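Local coordinates for kelch-like protein 7 (Homo sapiens, PDB 3II7) that serves, through this kelch-repeat domain and its other domains, as the substrate-specific adapter of a CUL3-RBX1 E3 ubiquitin ligase that marks proteins for degradation, at residues 37-45 against 75-84; 94-105 against 141-152. One frame throughout, in Å; residues are numbered along the deposited sequence. Where two conformers were deposited one is given.

Contact 1. Residues 37-45 against 75-84; sequences TDIRCPFEK and YNVVKDSWYS. With EDO (1,2-ethanediol), chain B; EDO (1,2-ethanediol), chain M.
Trp82 is where most of this contact happens: residues 40 to 43 wrap its indole from the edge and over one face. At the edge, NE1 gives a fairly straight hydrogen bond (161°) to the carbonyl O of Arg40, 2.9 Å away; the acceptor lies close to the ring plane and the donor arrives on a lone pair, which fixes how the indole is rotated. Over the face, Pro42 CD makes a CH-pi contact 3.6 Å from the centroid of the Trp82 five-membered ring. Beside it Phe43 turns its CD2-CE2 edge to the six-membered part in an offset edge-to-face pair, planes at 78°. Cys41 SG comes in obliquely 3.6 Å from Trp82 CZ2, and also accepts from Phe43 N. The opposite face of the indole rests against Tyr75 CD1.

The charged part of the contact is the Arg40-Asp80 pair. Arg40 bends at chi3 (-64°) and brings NH2 to within 2.8 Å of Asp80 OD2, a salt bridge in which OD2 lies in the guanidinium plane while NH2 comes from the syn side, tilted out of the carboxylate plane. Asp80 OD1 is gripped separately: Tyr75 OH donates to it at 2.6 Å, and water 1 links it to Arg40 N and NE. The carboxylate is thus tied by both oxygens, probably favouring its charged form. Ile39 adds an apolar touch, CG2 lying 3.6 Å from Tyr75 CZ.

An ethanediol, probably from the crystallisation liquor, bridges Ile39 O and Cys41 N. In this kelch beta-propeller the contact joins two blades: the chain leaving strand 35-38, outermost in its sheet, lies against strands 71-76 and 81-86 and against Asp80 in the turn between them, while Tyr28 of strand 26-30 packs against Ile39 and Tyr75.

Contact 2. Residues 94-105 against 141-152; sequences SLAACAAEGKIY and CSHGMVEANGLI
Cys141 sets its CB 4.0 Å from Ser94 CB, and the next residue makes the direct hydrogen bond of this contact: Ser142 N to Ser94 O, 3.0 Å and nearly straight at 176°, on a lone pair of the carbonyl. Water 4 hydrogen-bonds to Ser142 OG and, weakly, to Ser94 OG. His143 lays a ring face under Ala96 CB, a CH-pi contact 3.7 Å from the centroid, while its NE2 is hydrogen-bonded to Ser107; water 3 lies within hydrogen-bonding distance of His143 O and Ser94 O. Met145, CG anti to the backbone N (chi1 -169°), reaches across, and the bend at chi3 lays CE tightly against Ala97 CA at 3.5 Å. Here the innermost strands of two neighbouring propeller blades, 96-100 and 144-148, run side by side, joined by side chains; their axes are 8° from parallel and 6.0 Å apart at closest approach. Glu147 lies along Ala99 O and Ala100 CB, then turns its OE2 back to accept from Gly150 N in the type I' turn. Water 5 ties Gly150 O to Glu101 OE2. Ile152 meets Cys98 SG with CG2 at 3.6 Å and points CD1 onto a face of Tyr105, 3.4 Å from the ring centroid. With an alanine at Tyr105, the Ile152 methyl would probably lose the surface it packs on, opening a gap between the blades.

Both contacts join successive blades of the propeller, but at different radii. The centre of contact 2 lies about 9 Å from the centre of the chain, that of contact 1 about 19 Å, and the two centres are about 22 Å apart, without touching. The blade built from strands 50-54 to 81-86 supplies one side of contact 1 through strands 71-76 and 81-86; strand 96-100, which follows 81-86 in the chain, opens the next blade and contact 2. Near the axis the work falls mainly to small and aliphatic side chains, with the Tyr105 and His143 rings each taking a methyl on a face, and waters towards either end. Farther out, the less buried contact 1 relies on an aromatic cluster and a watered salt bridge.

Contact 1. Residues 37-45 against 75-84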
loop_
_atom_site.group_PDB
_atom_site.type_symbol
_atom_site.label_atom_id
_atom_site.label_comp_id
_atom_site.label_asym_id
_atom_site.label_seq_id
_atom_site.Cartn_x
_atom_site.Cartn_y
_atom_site.Cartn_z
ATOM N N THR A 37 15.173 2.163 12.887
ATOM C CA THR A 37 16.018 1.030 13.233
ATOM C C THR A 37 16.179 0.078 12.072
ATOM O O THR A 37 15.205 -0.298 11.444
ATOM C CB THR A 37 15.425 0.242 14.425
ATOM O OG1 THR A 37 15.199 1.136 15.518
ATOM C CG2 THR A 37 16.377 -0.878 14.857
ATOM N N ASP A 38 17.412 -0.329 11.806
ATOM C CA ASP A 38 17.710 -1.251 10.696
ATOM C C ASP A 38 17.066 -2.649 10.806
ATOM O O ASP A 38 17.007 -3.238 11.878
ATOM C CB ASP A 38 19.221 -1.416 10.539
ATOM C CG ASP A 38 19.927 -0.139 10.085
ATOM O OD1 ASP A 38 19.274 0.832 9.643
ATOM O OD2 ASP A 38 21.172 -0.133 10.173
ATOM N N ILE A 39 16.568 -3.138 9.666
ATOM C CA ILE A 39 16.146 -4.525 9.470
ATOM C C ILE A 39 17.105 -5.140 8.462
ATOM O O ILE A 39 17.219 -4.644 7.336
ATOM C CB ILE A 39 14.722 -4.599 8.874
ATOM C CG1 ILE A 39 13.697 -3.920 9.793
ATOM C CG2 ILE A 39 14.305 -6.045 8.613
ATOM C CD1 ILE A 39 12.328 -3.705 9.137
ATOM N N ARG A 40 17.781 -6.220 8.843
ATOM C CA ARG A 40 18.632 -6.938 7.906
ATOM C C ARG A 40 17.775 -7.687 6.891
ATOM O O ARG A 40 16.837 -8.382 7.271
ATOM C CB ARG A 40 19.569 -7.900 8.638
ATOM C CG ARG A 40 20.613 -7.178 9.493
ATOM C CD ARG A 40 21.434 -8.146 10.301
ATOM N NE ARG A 40 20.583 -8.848 11.272
ATOM C CZ ARG A 40 20.914 -9.948 11.942
ATOM N NH1 ARG A 40 22.113 -10.529 11.790
ATOM N NH2 ARG A 40 20.021 -10.484 12.767
ATOM N N CYS A 41 18.089 -7.505 5.604
ATOM C CA CYS A 41 17.361 -8.136 4.489
ATOM C C CYS A 41 18.363 -8.651 3.488
ATOM O O CYS A 41 19.143 -7.867 2.956
ATOM C CB CYS A 41 16.482 -7.137 3.790
ATOM S SG CYS A 41 15.559 -7.774 2.371
ATOM N N PRO A 42 18.336 -9.954 3.208
ATOM C CA PRO A 42 19.300 -10.546 2.286
ATOM C C PRO A 42 18.794 -10.643 0.824
ATOM O O PRO A 42 19.421 -11.298 -0.001
ATOM C CB PRO A 42 19.460 -11.932 2.867
ATOM C CG PRO A 42 18.076 -12.286 3.282
ATOM C CD PRO A 42 17.469 -10.997 3.790
ATOM N N PHE A 43 17.694 -9.964 0.520
ATOM C CA PHE A 43 17.102 -9.962 -0.841
ATOM C C PHE A 43 17.207 -8.605 -1.482
ATOM O O PHE A 43 16.981 -7.570 -0.829
ATOM C CB PHE A 43 15.635 -10.378 -0.785
ATOM C CG PHE A 43 15.425 -11.750 -0.197
ATOM C CD1 PHE A 43 15.879 -12.875 -0.865
ATOM C CD2 PHE A 43 14.777 -11.915 1.014
ATOM C CE1 PHE A 43 15.704 -14.131 -0.325
ATOM C CE2 PHE A 43 14.599 -13.175 1.558
ATOM C CZ PHE A 43 15.068 -14.282 0.879
ATOM N N GLU A 44 17.530 -8.614 -2.774
ATOM C CA GLU A 44 17.663 -7.397 -3.551
ATOM C C GLU A 44 16.297 -6.747 -3.774
ATOM O O GLU A 44 15.258 -7.417 -3.699
ATOM C CB GLU A 44 18.320 -7.707 -4.882
ATOM C CG GLU A 44 19.764 -8.124 -4.740
ATOM C CD GLU A 44 20.509 -8.118 -6.059
ATOM O OE1 GLU A 44 19.871 -8.345 -7.114
ATOM O OE2 GLU A 44 21.734 -7.878 -6.038
ATOM N N LYS A 45 16.314 -5.451 -4.064
ATOM C CA LYS A 45 15.123 -4.685 -4.332
ATOM C C LYS A 45 14.322 -5.314 -5.451
ATOM O O LYS A 45 14.895 -5.763 -6.451
ATOM C CB LYS A 45 15.487 -3.293 -4.852
ATOM C CG LYS A 45 16.203 -2.394 -3.935
ATOM C CD LYS A 45 16.843 -1.216 -4.714
ATOM C CE LYS A 45 15.860 -0.108 -4.969
ATOM N NZ LYS A 45 15.613 0.640 -3.719
ATOM N N TYR A 75 9.150 -12.204 6.059
ATOM C CA TYR A 75 9.969 -11.799 7.192
ATOM C C TYR A 75 9.190 -11.959 8.475
ATOM O O TYR A 75 8.170 -11.273 8.674
ATOM C CB TYR A 75 10.396 -10.370 7.021
ATOM C CG TYR A 75 11.216 -9.832 8.169
ATOM C CD1 TYR A 75 12.476 -10.361 8.458
ATOM C CD2 TYR A 75 10.744 -8.768 8.957
ATOM C CE1 TYR A 75 13.236 -9.853 9.516
ATOM C CE2 TYR A 75 11.519 -8.241 10.007
ATOM C CZ TYR A 75 12.746 -8.791 10.274
ATOM O OH TYR A 75 13.486 -8.316 11.301
ATOM N N ASN A 76 9.653 -12.868 9.330
ATOM C CA ASN A 76 9.073 -13.053 10.628
ATOM C C ASN A 76 9.643 -11.971 11.565
ATOM O O ASN A 76 10.847 -11.963 11.878
ATOM C CB ASN A 76 9.345 -14.447 11.166
ATOM C CG ASN A 76 8.634 -14.695 12.480
ATOM O OD1 ASN A 76 8.830 -13.959 13.436
ATOM N ND2 ASN A 76 7.762 -15.711 12.513
ATOM N N VAL A 77 8.801 -11.049 11.978
ATOM C CA VAL A 77 9.255 -9.871 12.738
ATOM C C VAL A 77 9.732 -10.191 14.155
ATOM O O VAL A 77 10.583 -9.477 14.704
ATOM C CB VAL A 77 8.159 -8.783 12.819
ATOM C CG1 VAL A 77 7.730 -8.337 11.393
ATOM C CG2 VAL A 77 6.986 -9.244 13.684
ATOM N N VAL A 78 9.200 -11.255 14.739
ATOM C CA VAL A 78 9.549 -11.651 16.100
ATOM C C VAL A 78 10.880 -12.422 16.138
ATOM O O VAL A 78 11.714 -12.184 17.013
ATOM C CB VAL A 78 8.397 -12.508 16.706
ATOM C CG1 VAL A 78 8.829 -13.198 17.984
ATOM C CG2 VAL A 78 7.156 -11.614 16.947
ATOM N N LYS A 79 11.069 -13.321 15.182
ATOM C CA LYS A 79 12.304 -14.089 15.063
ATOM C C LYS A 79 13.421 -13.348 14.282
ATOM O O LYS A 79 14.580 -13.780 14.286
ATOM C CB LYS A 79 12.004 -15.441 14.398
ATOM C CG LYS A 79 10.945 -16.286 15.143
ATOM C CD LYS A 79 10.613 -17.548 14.364
ATOM C CE LYS A 79 9.425 -18.295 14.980
ATOM N NZ LYS A 79 8.956 -19.417 14.115
ATOM N N ASP A 80 13.083 -12.240 13.624
ATOM C CA ASP A 80 14.042 -11.508 12.787
ATOM C C ASP A 80 14.683 -12.453 11.781
ATOM O O ASP A 80 15.925 -12.533 11.655
ATOM C CB ASP A 80 15.102 -10.824 13.681
ATOM C CG ASP A 80 16.127 -10.009 12.893
ATOM O OD1 ASP A 80 15.773 -9.378 11.868
ATOM O OD2 ASP A 80 17.289 -9.989 13.333
ATOM N N SER A 81 13.840 -13.179 11.054
ATOM C CA SER A 81 14.333 -14.172 10.105
ATOM C C SER A 81 13.466 -14.186 8.863
ATOM O O SER A 81 12.293 -13.804 8.905
ATOM C CB SER A 81 14.346 -15.563 10.738
ATOM O OG SER A 81 13.051 -15.978 11.062
ATOM N N TRP A 82 14.079 -14.626 7.762
ATOM C CA TRP A 82 13.444 -14.646 6.471
ATOM C C TRP A 82 13.221 -16.057 5.989
ATOM O O TRP A 82 14.047 -16.961 6.233
ATOM C CB TRP A 82 14.318 -13.930 5.443
ATOM C CG TRP A 82 14.362 -12.441 5.597
ATOM C CD1 TRP A 82 15.233 -11.726 6.383
ATOM C CD2 TRP A 82 13.529 -11.477 4.938
ATOM N NE1 TRP A 82 14.975 -10.372 6.264
ATOM C CE2 TRP A 82 13.950 -10.195 5.369
ATOM C CE3 TRP A 82 12.465 -11.570 4.016
ATOM C CZ2 TRP A 82 13.337 -9.013 4.919
ATOM C CZ3 TRP A 82 11.869 -10.406 3.561
ATOM C CH2 TRP A 82 12.289 -9.134 4.031
ATOM N N TYR A 83 12.130 -16.239 5.266
ATOM C CA TYR A 83 11.884 -17.477 4.553
ATOM C C TYR A 83 11.128 -17.216 3.257
ATOM O O TYR A 83 10.675 -16.094 3.016
ATOM C CB TYR A 83 11.175 -18.497 5.448
ATOM C CG TYR A 83 9.837 -18.085 5.956
ATOM C CD1 TYR A 83 8.674 -18.543 5.348
ATOM C CD2 TYR A 83 9.709 -17.279 7.096
ATOM C CE1 TYR A 83 7.405 -18.166 5.831
ATOM C CE2 TYR A 83 8.456 -16.941 7.587
ATOM C CZ TYR A 83 7.320 -17.383 6.950
ATOM O OH TYR A 83 6.070 -17.051 7.439
ATOM N N SER A 84 11.031 -18.227 2.397
ATOM C CA SER A 84 10.397 -18.014 1.090
ATOM C C SER A 84 9.398 -19.087 0.744
ATOM O O SER A 84 9.630 -20.279 1.011
ATOM C CB SER A 84 11.446 -17.946 -0.016
ATOM O OG SER A 84 12.395 -16.943 0.234
HETATM C C1 EDO B . 18.608 -3.788 4.653
HETATM O O1 EDO B . 18.627 -2.890 5.791
HETATM C C2 EDO B . 19.993 -4.351 4.366
HETATM O O2 EDO B . 20.318 -5.484 5.178
HETATM C C1 EDO M . 21.001 -4.076 -4.800
HETATM O O1 EDO M . 21.647 -4.733 -3.710
HETATM C C2 EDO M . 19.722 -3.366 -4.333
HETATM O O2 EDO M . 19.070 -4.091 -3.297
HETATM O O HOH W 1 17.673 -7.448 11.450
HETATM O O HOH W 2 16.823 -10.230 9.326
#

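Contact 2. Residues 94-105 against 141-152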
loop_
_atom_site.group_PDB
_atom_site.type_symbol
_atom_site.label_atom_id
_atom_site.label_comp_id
_atom_site.label_asym_id
_atom_site.label_seq_id
_atom_site.Cartn_x
_atom_site.Cartn_y
_atom_site.Cartn_z
ATOM N N SER A 94 2.987 -3.926 -9.907
ATOM C CA SER A 94 2.048 -2.823 -9.547
ATOM C C SER A 94 0.701 -3.364 -9.039
ATOM O O SER A 94 -0.339 -2.712 -9.154
ATOM C CB SER A 94 1.888 -1.847 -10.734
ATOM O OG SER A 94 3.181 -1.329 -11.123
ATOM N N LEU A 95 0.747 -4.569 -8.490
ATOM C CA LEU A 95 -0.398 -5.175 -7.788
ATOM C C LEU A 95 -0.508 -4.546 -6.394
ATOM O O LEU A 95 0.418 -3.883 -5.932
ATOM C CB LEU A 95 -0.213 -6.690 -7.694
ATOM C CG LEU A 95 0.785 -7.266 -6.679
ATOM C CD1 LEU A 95 0.774 -8.783 -6.805
ATOM C CD2 LEU A 95 2.189 -6.703 -6.838
ATOM N N ALA A 96 -1.651 -4.735 -5.752
ATOM C CA ALA A 96 -1.865 -4.299 -4.399
ATOM C C ALA A 96 -2.129 -5.534 -3.548
ATOM O O ALA A 96 -2.512 -6.589 -4.059
ATOM C CB ALA A 96 -3.035 -3.327 -4.321
ATOM N N ALA A 97 -1.898 -5.407 -2.252
ATOM C CA ALA A 97 -2.099 -6.514 -1.324
ATOM C C ALA A 97 -2.579 -6.046 0.019
ATOM O O ALA A 97 -2.221 -4.939 0.466
ATOM C CB ALA A 97 -0.797 -7.356 -1.178
ATOM N N CYS A 98 -3.350 -6.903 0.698
ATOM C CA CYS A 98 -3.767 -6.678 2.059
ATOM C C CYS A 98 -4.097 -8.023 2.708
ATOM O O CYS A 98 -4.104 -9.043 2.031
ATOM C CB CYS A 98 -4.914 -5.667 2.140
ATOM S SG CYS A 98 -6.486 -6.301 1.619
ATOM N N ALA A 99 -4.374 -8.028 4.016
ATOM C CA ALA A 99 -4.706 -9.268 4.709
ATOM C C ALA A 99 -6.023 -9.139 5.430
ATOM O O ALA A 99 -6.344 -8.073 5.996
ATOM C CB ALA A 99 -3.617 -9.608 5.713
ATOM N N ALA A 100 -6.795 -10.217 5.406
ATOM C CA ALA A 100 -8.028 -10.299 6.172
ATOM C C ALA A 100 -8.234 -11.726 6.654
ATOM O O ALA A 100 -8.254 -12.657 5.831
ATOM C CB ALA A 100 -9.238 -9.844 5.312
ATOM N N GLU A 101 -8.378 -11.884 7.972
ATOM C CA GLU A 101 -8.744 -13.183 8.597
ATOM C C GLU A 101 -7.883 -14.373 8.111
ATOM O O GLU A 101 -8.402 -15.425 7.728
ATOM C CB GLU A 101 -10.237 -13.455 8.404
ATOM C CG GLU A 101 -11.121 -12.288 8.929
ATOM C CD GLU A 101 -12.623 -12.600 8.946
ATOM O OE1 GLU A 101 -12.985 -13.762 9.231
ATOM O OE2 GLU A 101 -13.436 -11.673 8.683
ATOM N N GLY A 102 -6.571 -14.174 8.101
ATOM C CA GLY A 102 -5.620 -15.259 7.788
ATOM C C GLY A 102 -5.340 -15.486 6.318
ATOM O O GLY A 102 -4.521 -16.351 5.966
ATOM N N LYS A 103 -5.982 -14.705 5.447
ATOM C CA LYS A 103 -5.706 -14.762 4.030
ATOM C C LYS A 103 -4.993 -13.485 3.542
ATOM O O LYS A 103 -5.315 -12.367 3.981
ATOM C CB LYS A 103 -6.984 -14.956 3.234
ATOM C CG LYS A 103 -7.568 -16.370 3.356
ATOM C CD LYS A 103 -8.547 -16.496 4.485
ATOM C CE LYS A 103 -9.383 -17.772 4.352
ATOM N NZ LYS A 103 -10.393 -17.859 5.432
ATOM N N ILE A 104 -4.033 -13.671 2.649
ATOM C CA ILE A 104 -3.359 -12.566 1.973
ATOM C C ILE A 104 -3.961 -12.407 0.591
ATOM O O ILE A 104 -3.841 -13.304 -0.238
ATOM C CB ILE A 104 -1.846 -12.846 1.797
ATOM C CG1 ILE A 104 -1.175 -13.200 3.135
ATOM C CG2 ILE A 104 -1.179 -11.680 1.130
ATOM C CD1 ILE A 104 -1.412 -12.270 4.223
ATOM N N TYR A 105 -4.567 -11.257 0.335
ATOM C CA TYR A 105 -5.183 -10.961 -0.946
ATOM C C TYR A 105 -4.268 -10.115 -1.817
ATOM O O TYR A 105 -3.555 -9.231 -1.324
ATOM C CB TYR A 105 -6.526 -10.243 -0.756
ATOM C CG TYR A 105 -7.572 -11.064 -0.039
ATOM C CD1 TYR A 105 -8.517 -11.790 -0.742
ATOM C CD2 TYR A 105 -7.625 -11.093 1.354
ATOM C CE1 TYR A 105 -9.475 -12.542 -0.099
ATOM C CE2 TYR A 105 -8.605 -11.857 2.019
ATOM C CZ TYR A 105 -9.519 -12.573 1.268
ATOM O OH TYR A 105 -10.483 -13.321 1.905
ATOM N N CYS A 141 -3.881 -1.088 -12.079
ATOM C CA CYS A 141 -2.486 -1.123 -11.584
ATOM C C CYS A 141 -2.259 0.102 -10.705
ATOM O O CYS A 141 -2.842 1.148 -10.973
ATOM C CB CYS A 141 -1.494 -1.008 -12.748
ATOM S SG CYS A 141 -1.363 -2.414 -13.805
ATOM N N SER A 142 -1.355 0.000 -9.732
ATOM C CA SER A 142 -0.908 1.151 -8.947
ATOM C C SER A 142 -2.028 1.734 -8.127
ATOM O O SER A 142 -2.001 2.894 -7.779
ATOM C CB SER A 142 -0.296 2.227 -9.856
ATOM O OG SER A 142 0.776 1.700 -10.619
ATOM N N HIS A 143 -3.006 0.896 -7.851
ATOM C CA HIS A 143 -4.114 1.215 -6.986
ATOM C C HIS A 143 -3.780 0.955 -5.530
ATOM O O HIS A 143 -2.831 0.260 -5.200
ATOM C CB HIS A 143 -5.337 0.346 -7.360
ATOM C CG HIS A 143 -5.048 -1.131 -7.368
ATOM N ND1 HIS A 143 -4.114 -1.690 -8.216
ATOM C CD2 HIS A 143 -5.567 -2.158 -6.645
ATOM C CE1 HIS A 143 -4.047 -2.991 -7.989
ATOM N NE2 HIS A 143 -4.943 -3.308 -7.071
ATOM N N GLY A 144 -4.591 1.510 -4.653
ATOM C CA GLY A 144 -4.550 1.127 -3.221
ATOM C C GLY A 144 -5.524 0.030 -2.880
ATOM O O GLY A 144 -6.605 -0.099 -3.511
ATOM N N MET A 145 -5.164 -0.792 -1.881
ATOM C CA MET A 145 -6.070 -1.795 -1.346
ATOM C C MET A 145 -5.897 -1.874 0.139
ATOM O O MET A 145 -4.739 -1.962 0.631
ATOM C CB MET A 145 -5.842 -3.176 -1.961
ATOM C CG MET A 145 -6.961 -4.194 -1.613
ATOM S SD MET A 145 -7.051 -5.727 -2.641
ATOM C CE MET A 145 -5.426 -6.357 -2.224
ATOM N N VAL A 146 -7.008 -1.814 0.873
ATOM C CA VAL A 146 -6.950 -1.837 2.338
ATOM C C VAL A 146 -8.078 -2.661 2.920
ATOM O O VAL A 146 -9.179 -2.704 2.377
ATOM C CB VAL A 146 -6.980 -0.383 2.906
ATOM C CG1 VAL A 146 -8.303 0.278 2.625
ATOM C CG2 VAL A 146 -6.656 -0.354 4.392
ATOM N N GLU A 147 -7.786 -3.332 4.009
ATOM C CA GLU A 147 -8.817 -4.008 4.795
ATOM C C GLU A 147 -9.448 -3.054 5.826
ATOM O O GLU A 147 -8.743 -2.227 6.488
ATOM C CB GLU A 147 -8.226 -5.217 5.483
ATOM C CG GLU A 147 -9.237 -6.050 6.259
ATOM C CD GLU A 147 -9.459 -5.594 7.733
ATOM O OE1 GLU A 147 -8.622 -4.862 8.332
ATOM O OE2 GLU A 147 -10.459 -6.023 8.297
ATOM N N ALA A 148 -10.760 -3.134 5.953
ATOM C CA ALA A 148 -11.496 -2.346 6.916
ATOM C C ALA A 148 -12.710 -3.120 7.409
ATOM O O ALA A 148 -13.614 -3.418 6.637
ATOM C CB ALA A 148 -11.931 -0.981 6.290
ATOM N N ASN A 149 -12.722 -3.467 8.697
ATOM C CA ASN A 149 -13.846 -4.226 9.301
ATOM C C ASN A 149 -14.188 -5.530 8.558
ATOM O O ASN A 149 -15.365 -5.883 8.413
ATOM C CB ASN A 149 -15.135 -3.363 9.381
ATOM C CG ASN A 149 -14.939 -2.046 10.095
ATOM O OD1 ASN A 149 -14.424 -1.997 11.200
ATOM N ND2 ASN A 149 -15.397 -0.962 9.468
ATOM N N GLY A 150 -13.180 -6.233 8.060
ATOM C CA GLY A 150 -13.409 -7.494 7.363
ATOM C C GLY A 150 -13.645 -7.394 5.859
ATOM O O GLY A 150 -13.678 -8.413 5.194
ATOM N N LEU A 151 -13.811 -6.170 5.335
ATOM C CA LEU A 151 -14.040 -5.931 3.907
ATOM C C LEU A 151 -12.756 -5.420 3.293
ATOM O O LEU A 151 -11.907 -4.845 3.978
ATOM C CB LEU A 151 -15.163 -4.905 3.701
ATOM C CG LEU A 151 -16.536 -5.263 4.299
ATOM C CD1 LEU A 151 -17.653 -4.255 3.926
ATOM C CD2 LEU A 151 -16.939 -6.663 3.874
ATOM N N ILE A 152 -12.619 -5.630 1.999
ATOM C CA ILE A 152 -11.417 -5.272 1.277
ATOM C C ILE A 152 -11.774 -4.226 0.243
ATOM O O ILE A 152 -12.538 -4.491 -0.683
ATOM C CB ILE A 152 -10.825 -6.497 0.611
ATOM C CG1 ILE A 152 -10.443 -7.519 1.705
ATOM C CG2 ILE A 152 -9.589 -6.131 -0.289
ATOM C CD1 ILE A 152 -9.817 -8.728 1.218
HETATM O O HOH W 3 -0.747 -1.052 -6.405
HETATM O O HOH W 4 3.050 1.648 -9.388
HETATM O O HOH W 5 -12.723 -10.697 6.292
#